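Local atomic coordinates of NAD-dependent epimerase/dehydratase (Methylobacillus flagellatus KT, PDB entry 3GPI), a protein that is of uncharacterised function but probably binds NAD as a member of the NAD-dependent epimerase/dehydratase family, with a Rossmann-type core. Residues 162-165 with 166-169; 217-220 with 221-224; 252-256 with 257-261. All coordinates share one frame; numbering follows the deposited sequence.

The three contacts follow one another along the chain, each a local one: over a short helix (1), at a helix start (2) and at a helix end (3). Interaction 1 is helix 164-168, in the connection between strands 149-158 and 181-186 of the large mixed sheet; interaction 2 opens helix 220-230, just after strand 218-219, which pairs antiparallel with strand 181-186. Their centres lie about 12 Å apart and they touch, Gln168 CG meeting Leu224 CD2 at 3.9 Å. Interaction 3, centred about 27 Å from interaction 1 and about 23 Å from interaction 2, packs on helix 187-201. Interactions 1 and 2 thus probably form one helical cluster with helix 266-277, and interaction 3 belongs to a separate part of the fold.

Interaction 1: 162-165 with 166-169; sequences RLRM and IRQA
Arg167 folds back over Leu163 and Arg164 at the start of the short helix 164-168, part of the crossover between strands 149-158 and 181-186 of the Rossmann-type fold. Its CB and CG run past the carbonyl oxygen of Leu163, the N-cap residue, and CB also passes 3.8 Å from Arg164 O. A bend at chi3, -53°, then turns the chain back toward the N-terminal end of the helix and lays the guanidinium over the backbone. One face of that group covers Leu163 C and Arg164 CA, with Arg167 NH2 3.5 Å from Arg164 CA. At its edge, in plane, Arg167 NH1 donates to a water oxygen at 2.7 Å, and the same water accepts from Leu163 N. NH1 also rests against Leu163 CB, while NH2 lies beside Arg164 CB. The Arg164 side chain runs roughly perpendicular to that of Arg167, the guanidinium planes turned 71° apart. Arg167 N and Gln168 N bond back to Leu163 O and Arg164 O, and Ala169 N to Met165 O.

On the other flanks, Leu163 CD2 and Ile166 CD1 meet at 3.9 Å as the two side chains run alongside each other, with Leu273 and Tyr270 of helix 266-277 close by. Met165, in one of its two conformers, lies along Gln168 with CE near OE1, an approach that is not certain for the other; the Gln168 amide nitrogen makes a weak bond to Gln174 O. The chemistry is thus divided: aliphatic groups face the neighbouring helices, whereas two arginines, with Arg164 NH1 and Arg167 NH2 5.7 Å apart, carry like charge along the more exposed flank. That proximity is probably unfavourable in itself, and the water joining Arg167 NH1 to Leu163 N probably helps to fix how the Arg167 guanidinium lies.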
loop_
_atom_site.group_PDB
_atom_site.type_symbol
_atom_site.label_atom_id
_atom_site.label_comp_id
_atom_site.label_asym_id
_atom_site.label_seq_id
_atom_site.Cartn_x
_atom_site.Cartn_y
_atom_site.Cartn_z
ATOM N N ARG A 162 7.414 10.063 -2.606
ATOM C CA ARG A 162 8.006 8.758 -2.956
ATOM C C ARG A 162 8.508 8.817 -4.389
ATOM O O ARG A 162 7.997 8.139 -5.290
ATOM C CB ARG A 162 7.005 7.628 -2.775
ATOM C CG ARG A 162 6.716 7.334 -1.319
ATOM C CD ARG A 162 5.587 6.380 -1.277
ATOM N NE ARG A 162 5.034 6.151 0.047
ATOM C CZ ARG A 162 5.332 5.119 0.826
ATOM N NH1 ARG A 162 6.249 4.219 0.462
ATOM N NH2 ARG A 162 4.722 4.999 1.998
ATOM N N LEU A 163 9.515 9.663 -4.578
ATOM C CA LEU A 163 10.075 9.957 -5.889
ATOM C C LEU A 163 11.464 9.353 -6.113
ATOM O O LEU A 163 12.209 9.810 -7.012
ATOM C CB LEU A 163 10.156 11.486 -6.097
ATOM C CG LEU A 163 8.822 12.224 -5.935
ATOM C CD1 LEU A 163 9.066 13.739 -6.028
ATOM C CD2 LEU A 163 7.765 11.820 -6.951
ATOM N N ARG A 164 11.823 8.313 -5.349
ATOM C CA ARG A 164 13.132 7.665 -5.522
ATOM C C ARG A 164 13.464 7.291 -6.972
ATOM O O ARG A 164 14.600 7.465 -7.397
ATOM C CB ARG A 164 13.344 6.447 -4.640
ATOM C CG ARG A 164 14.801 6.043 -4.610
ATOM C CD ARG A 164 15.085 4.915 -3.647
ATOM N NE ARG A 164 16.230 4.138 -4.123
ATOM C CZ ARG A 164 17.503 4.400 -3.840
ATOM N NH1 ARG A 164 17.824 5.421 -3.057
ATOM N NH2 ARG A 164 18.461 3.615 -4.328
ATOM N N MET A 165 12.519 6.763 -7.746
ATOM C CA MET A 165 12.830 6.339 -9.110
ATOM C C MET A 165 13.189 7.547 -9.977
ATOM O O MET A 165 14.048 7.468 -10.869
ATOM C CB MET A 165 11.654 5.581 -9.756
ATOM C CG MET A 165 11.472 4.100 -9.324
ATOM S SD MET A 165 12.913 2.993 -9.516
ATOM C CE MET A 165 13.562 3.200 -7.875
ATOM N N ILE A 166 12.500 8.661 -9.734
ATOM C CA ILE A 166 12.775 9.911 -10.474
ATOM C C ILE A 166 14.187 10.393 -10.187
ATOM O O ILE A 166 14.906 10.783 -11.134
ATOM C CB ILE A 166 11.738 11.016 -10.158
ATOM C CG1 ILE A 166 10.424 10.686 -10.851
ATOM C CG2 ILE A 166 12.216 12.435 -10.590
ATOM C CD1 ILE A 166 9.291 11.634 -10.510
ATOM N N ARG A 167 14.587 10.337 -8.922
ATOM C CA ARG A 167 15.944 10.771 -8.567
ATOM C C ARG A 167 16.966 9.776 -9.099
ATOM O O ARG A 167 17.962 10.212 -9.702
ATOM C CB ARG A 167 16.087 10.971 -7.050
ATOM C CG ARG A 167 15.237 12.148 -6.538
ATOM C CD ARG A 167 15.494 12.396 -5.053
ATOM N NE ARG A 167 15.326 11.186 -4.232
ATOM C CZ ARG A 167 14.203 10.844 -3.606
ATOM N NH1 ARG A 167 13.104 11.588 -3.680
ATOM N NH2 ARG A 167 14.176 9.743 -2.903
ATOM N N GLN A 168 16.736 8.475 -8.936
ATOM C CA GLN A 168 17.689 7.486 -9.391
ATOM C C GLN A 168 17.881 7.583 -10.922
ATOM O O GLN A 168 18.971 7.328 -11.443
ATOM C CB GLN A 168 17.243 6.081 -9.055
ATOM C CG GLN A 168 18.331 5.025 -9.396
ATOM C CD GLN A 168 18.110 3.625 -8.850
ATOM O OE1 GLN A 168 16.986 3.100 -8.798
ATOM N NE2 GLN A 168 19.215 2.987 -8.496
ATOM N N ALA A 169 16.830 7.916 -11.646
ATOM C CA ALA A 169 16.904 8.034 -13.099
ATOM C C ALA A 169 17.860 9.144 -13.536
ATOM O O ALA A 169 18.320 9.141 -14.667
ATOM C CB ALA A 169 15.505 8.303 -13.653
HETATM O O HOH W 1 10.936 10.812 -2.254
#

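Interaction 2: 217-220 with 221-224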
loop_
_atom_site.group_PDB
_atom_site.type_symbol
_atom_site.label_atom_id
_atom_site.label_comp_id
_atom_site.label_asym_id
_atom_site.label_seq_id
_atom_site.Cartn_x
_atom_site.Cartn_y
_atom_site.Cartn_z
ATOM N N PRO A 217 3.764 -3.975 -15.012
ATOM C CA PRO A 217 5.102 -4.212 -14.477
ATOM C C PRO A 217 6.115 -3.972 -15.601
ATOM O O PRO A 217 5.838 -4.185 -16.772
ATOM C CB PRO A 217 5.082 -5.694 -14.081
ATOM C CG PRO A 217 3.765 -6.252 -14.483
ATOM C CD PRO A 217 2.961 -5.203 -15.156
ATOM N N LEU A 218 7.316 -3.564 -15.230
ATOM C CA LEU A 218 8.358 -3.443 -16.252
ATOM C C LEU A 218 9.710 -3.648 -15.621
ATOM O O LEU A 218 9.885 -3.479 -14.413
ATOM C CB LEU A 218 8.312 -2.112 -17.066
ATOM C CG LEU A 218 8.782 -0.836 -16.353
ATOM C CD1 LEU A 218 8.702 0.381 -17.344
ATOM C CD2 LEU A 218 7.917 -0.529 -15.144
ATOM N N PRO A 219 10.686 -4.018 -16.446
ATOM C CA PRO A 219 12.034 -4.154 -15.925
ATOM C C PRO A 219 12.550 -2.794 -15.458
ATOM O O PRO A 219 12.256 -1.767 -16.100
ATOM C CB PRO A 219 12.833 -4.613 -17.161
ATOM C CG PRO A 219 11.831 -5.275 -18.049
ATOM C CD PRO A 219 10.601 -4.387 -17.863
ATOM N N VAL A 220 13.325 -2.791 -14.384
ATOM C CA VAL A 220 13.734 -1.538 -13.741
ATOM C C VAL A 220 14.509 -0.631 -14.728
ATOM O O VAL A 220 14.372 0.575 -14.706
ATOM C CB VAL A 220 14.503 -1.785 -12.410
ATOM C CG1 VAL A 220 15.889 -2.437 -12.647
ATOM C CG2 VAL A 220 14.608 -0.531 -11.581
ATOM N N HIS A 221 15.310 -1.224 -15.605
ATOM C CA HIS A 221 16.038 -0.399 -16.560
ATOM C C HIS A 221 15.151 0.279 -17.568
ATOM O O HIS A 221 15.465 1.364 -18.014
ATOM C CB HIS A 221 17.159 -1.209 -17.273
ATOM C CG HIS A 221 18.399 -1.345 -16.444
ATOM N ND1 HIS A 221 19.539 -0.620 -16.715
ATOM C CD2 HIS A 221 18.667 -2.092 -15.338
ATOM C CE1 HIS A 221 20.458 -0.920 -15.811
ATOM N NE2 HIS A 221 19.960 -1.809 -14.970
ATOM N N ASP A 222 14.034 -0.347 -17.924
ATOM C CA ASP A 222 13.125 0.340 -18.821
ATOM C C ASP A 222 12.482 1.542 -18.136
ATOM O O ASP A 222 12.292 2.588 -18.755
ATOM C CB ASP A 222 12.024 -0.597 -19.321
ATOM C CG ASP A 222 12.521 -1.624 -20.332
ATOM O OD1 ASP A 222 13.676 -1.533 -20.797
ATOM O OD2 ASP A 222 11.715 -2.518 -20.623
ATOM N N LEU A 223 12.151 1.414 -16.861
ATOM C CA LEU A 223 11.568 2.529 -16.129
ATOM C C LEU A 223 12.601 3.643 -15.962
ATOM O O LEU A 223 12.287 4.801 -16.205
ATOM C CB LEU A 223 11.083 2.034 -14.757
ATOM C CG LEU A 223 10.525 3.137 -13.872
ATOM C CD1 LEU A 223 9.323 3.877 -14.512
ATOM C CD2 LEU A 223 10.102 2.594 -12.528
ATOM N N LEU A 224 13.821 3.275 -15.589
ATOM C CA LEU A 224 14.883 4.270 -15.384
ATOM C C LEU A 224 15.200 5.000 -16.680
ATOM O O LEU A 224 15.327 6.208 -16.642
ATOM C CB LEU A 224 16.113 3.613 -14.778
ATOM C CG LEU A 224 15.978 3.168 -13.342
ATOM C CD1 LEU A 224 17.120 2.186 -13.019
ATOM C CD2 LEU A 224 15.954 4.380 -12.383
#
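A strand-to-helix turn makes this contact: strand 218-219, antiparallel to strand 181-186 at the border of the large sheet, passes at the N-cap residue Pro219 into helix 220-230. Pro219 O receives Leu223 N at 3.3 Å and more weakly Asp222 N, while Val220 O takes Leu224 N. Leu218 reaches from the strand over this first turn. Its chi1 of 74° tucks CG in over the main chain, and Leu218 CD1 is carried to 3.6 Å from Leu223 N and 3.9 Å from Leu223 CB; the two leucine side chains are roughly at right angles. An alanine here would remove CG and both methyls, and is likely to open a gap beside Leu223 and Tyr266, which Leu218 also touches. Asp222 turns its carboxylate toward the proline ring, OD2 coming to 3.5 Å from Pro219 CD. His221 is held through NE2 by Pro176 O and through its backbone N by Asn179 OD1. Val220 and Leu224 extend in the same direction, and the methyls Val220 CG2 and Leu224 CD1 meet at 4.0 Å.

Interaction 3: 252-256 with 257-261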
loop_
_atom_site.group_PDB
_atom_site.type_symbol
_atom_site.label_atom_id
_atom_site.label_comp_id
_atom_site.label_asym_id
_atom_site.label_seq_id
_atom_site.Cartn_x
_atom_site.Cartn_y
_atom_site.Cartn_z
ATOM N N ALA A 252 -5.664 -8.546 -11.934
ATOM C CA ALA A 252 -6.930 -8.961 -12.509
ATOM C C ALA A 252 -8.104 -8.827 -11.534
ATOM O O ALA A 252 -9.193 -8.389 -11.936
ATOM C CB ALA A 252 -6.816 -10.441 -12.982
ATOM N N ARG A 253 -7.914 -9.282 -10.304
ATOM C CA ARG A 253 -8.996 -9.205 -9.296
ATOM C C ARG A 253 -9.359 -7.743 -8.969
ATOM O O ARG A 253 -10.523 -7.371 -8.909
ATOM C CB ARG A 253 -8.628 -9.985 -8.021
ATOM C CG ARG A 253 -8.936 -11.501 -8.040
ATOM C CD ARG A 253 -8.882 -12.005 -6.606
ATOM N NE ARG A 253 -9.420 -13.349 -6.459
ATOM C CZ ARG A 253 -8.745 -14.461 -6.747
ATOM N NH1 ARG A 253 -7.493 -14.411 -7.224
ATOM N NH2 ARG A 253 -9.327 -15.628 -6.569
ATOM N N LEU A 254 -8.365 -6.867 -8.827
ATOM C CA LEU A 254 -8.656 -5.459 -8.594
ATOM C C LEU A 254 -9.470 -4.887 -9.758
ATOM O O LEU A 254 -10.474 -4.198 -9.545
ATOM C CB LEU A 254 -7.316 -4.710 -8.380
ATOM C CG LEU A 254 -7.369 -3.191 -8.275
ATOM C CD1 LEU A 254 -6.152 -2.669 -7.498
ATOM C CD2 LEU A 254 -7.383 -2.598 -9.696
ATOM N N LEU A 255 -9.104 -5.205 -10.998
ATOM C CA LEU A 255 -9.860 -4.710 -12.142
ATOM C C LEU A 255 -11.292 -5.289 -12.122
ATOM O O LEU A 255 -12.244 -4.544 -12.418
ATOM C CB LEU A 255 -9.168 -5.049 -13.470
ATOM C CG LEU A 255 -7.841 -4.293 -13.683
ATOM C CD1 LEU A 255 -7.212 -4.673 -14.978
ATOM C CD2 LEU A 255 -8.069 -2.785 -13.657
ATOM N N ALA A 256 -11.428 -6.563 -11.761
ATOM C CA ALA A 256 -12.757 -7.224 -11.746
ATOM C C ALA A 256 -13.678 -6.675 -10.666
ATOM O O ALA A 256 -14.900 -6.861 -10.732
ATOM C CB ALA A 256 -12.600 -8.744 -11.620
ATOM N N SER A 257 -13.133 -5.942 -9.698
ATOM C CA SER A 257 -13.954 -5.319 -8.648
ATOM C C SER A 257 -14.693 -4.137 -9.205
ATOM O O SER A 257 -15.617 -3.633 -8.539
ATOM C CB SER A 257 -13.094 -4.819 -7.470
ATOM O OG SER A 257 -12.351 -3.659 -7.868
ATOM N N GLY A 258 -14.281 -3.654 -10.380
ATOM C CA GLY A 258 -14.887 -2.471 -10.983
ATOM C C GLY A 258 -14.121 -1.192 -10.694
ATOM O O GLY A 258 -14.467 -0.145 -11.240
ATOM N N TYR A 259 -13.096 -1.284 -9.845
ATOM C CA TYR A 259 -12.306 -0.101 -9.545
ATOM C C TYR A 259 -11.591 0.381 -10.802
ATOM O O TYR A 259 -11.038 -0.427 -11.551
ATOM C CB TYR A 259 -11.292 -0.408 -8.422
ATOM C CG TYR A 259 -10.429 0.820 -8.171
ATOM C CD1 TYR A 259 -10.967 1.935 -7.527
ATOM C CD2 TYR A 259 -9.104 0.871 -8.606
ATOM C CE1 TYR A 259 -10.227 3.097 -7.317
ATOM C CE2 TYR A 259 -8.345 2.005 -8.382
ATOM C CZ TYR A 259 -8.913 3.115 -7.778
ATOM O OH TYR A 259 -8.204 4.264 -7.605
ATOM N N GLN A 260 -11.588 1.696 -11.017
ATOM C CA GLN A 260 -10.900 2.307 -12.175
ATOM C C GLN A 260 -9.638 3.027 -11.732
ATOM O O GLN A 260 -9.666 3.973 -10.957
ATOM C CB GLN A 260 -11.805 3.270 -12.927
ATOM C CG GLN A 260 -12.925 2.519 -13.638
ATOM C CD GLN A 260 -13.874 3.438 -14.357
ATOM O OE1 GLN A 260 -14.488 4.314 -13.748
ATOM N NE2 GLN A 260 -14.029 3.222 -15.658
ATOM N N LEU A 261 -8.495 2.528 -12.198
ATOM C CA LEU A 261 -7.250 3.182 -11.838
ATOM C C LEU A 261 -7.152 4.626 -12.315
ATOM O O LEU A 261 -7.441 4.941 -13.485
ATOM C CB LEU A 261 -6.077 2.380 -12.398
ATOM C CG LEU A 261 -5.810 1.027 -11.734
ATOM C CD1 LEU A 261 -5.079 0.072 -12.682
ATOM C CD2 LEU A 261 -5.074 1.138 -10.378
HETATM O O HOH W 2 -12.193 -2.148 -13.313
#
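Ser257 and Leu254 meet at the C-terminal end of helix 252-256, where an ST turn leads the chain out of the helix. The serine hydroxyl, folded back over its own backbone by a chi1 of 72°, turns to the helix, and Ser257 OG donates to Leu254 O at 2.6 Å, in the carbonyl plane. Ser257 N reaches that same oxygen from above the plane, so two donors grip it from different directions. Ser257 OG in turn accepts from Tyr259 N at 3.2 Å, the bond that defines the turn. Gly258, at phi 96°, takes the chain out of helical geometry, and its N bonds Leu255 O from above the carbonyl plane; a side chain at these backbone angles would press on the carbonyl oxygen before it.

Beyond the turn apolar groups line up. Leu254 and Tyr259 lie side by side, and Leu254 CD2 comes to the edge of the phenol ring, 4.0 Å from Tyr259 CD2. Leu261 CD2 also sits at that edge, in the ring plane. The rings of Tyr259 and Phe193, the latter from helix 187-201, meet edge-to-face, and the tyrosine hydroxyl is hydrogen-bonded to Asp189. Leu255 CD2 approaches Leu261 CD1 at 4.2 Å. A water bridges the helix end to the chain beyond it, its oxygen 2.6 Å from Leu255 O and 2.7 Å from Tyr259 O, donating to both.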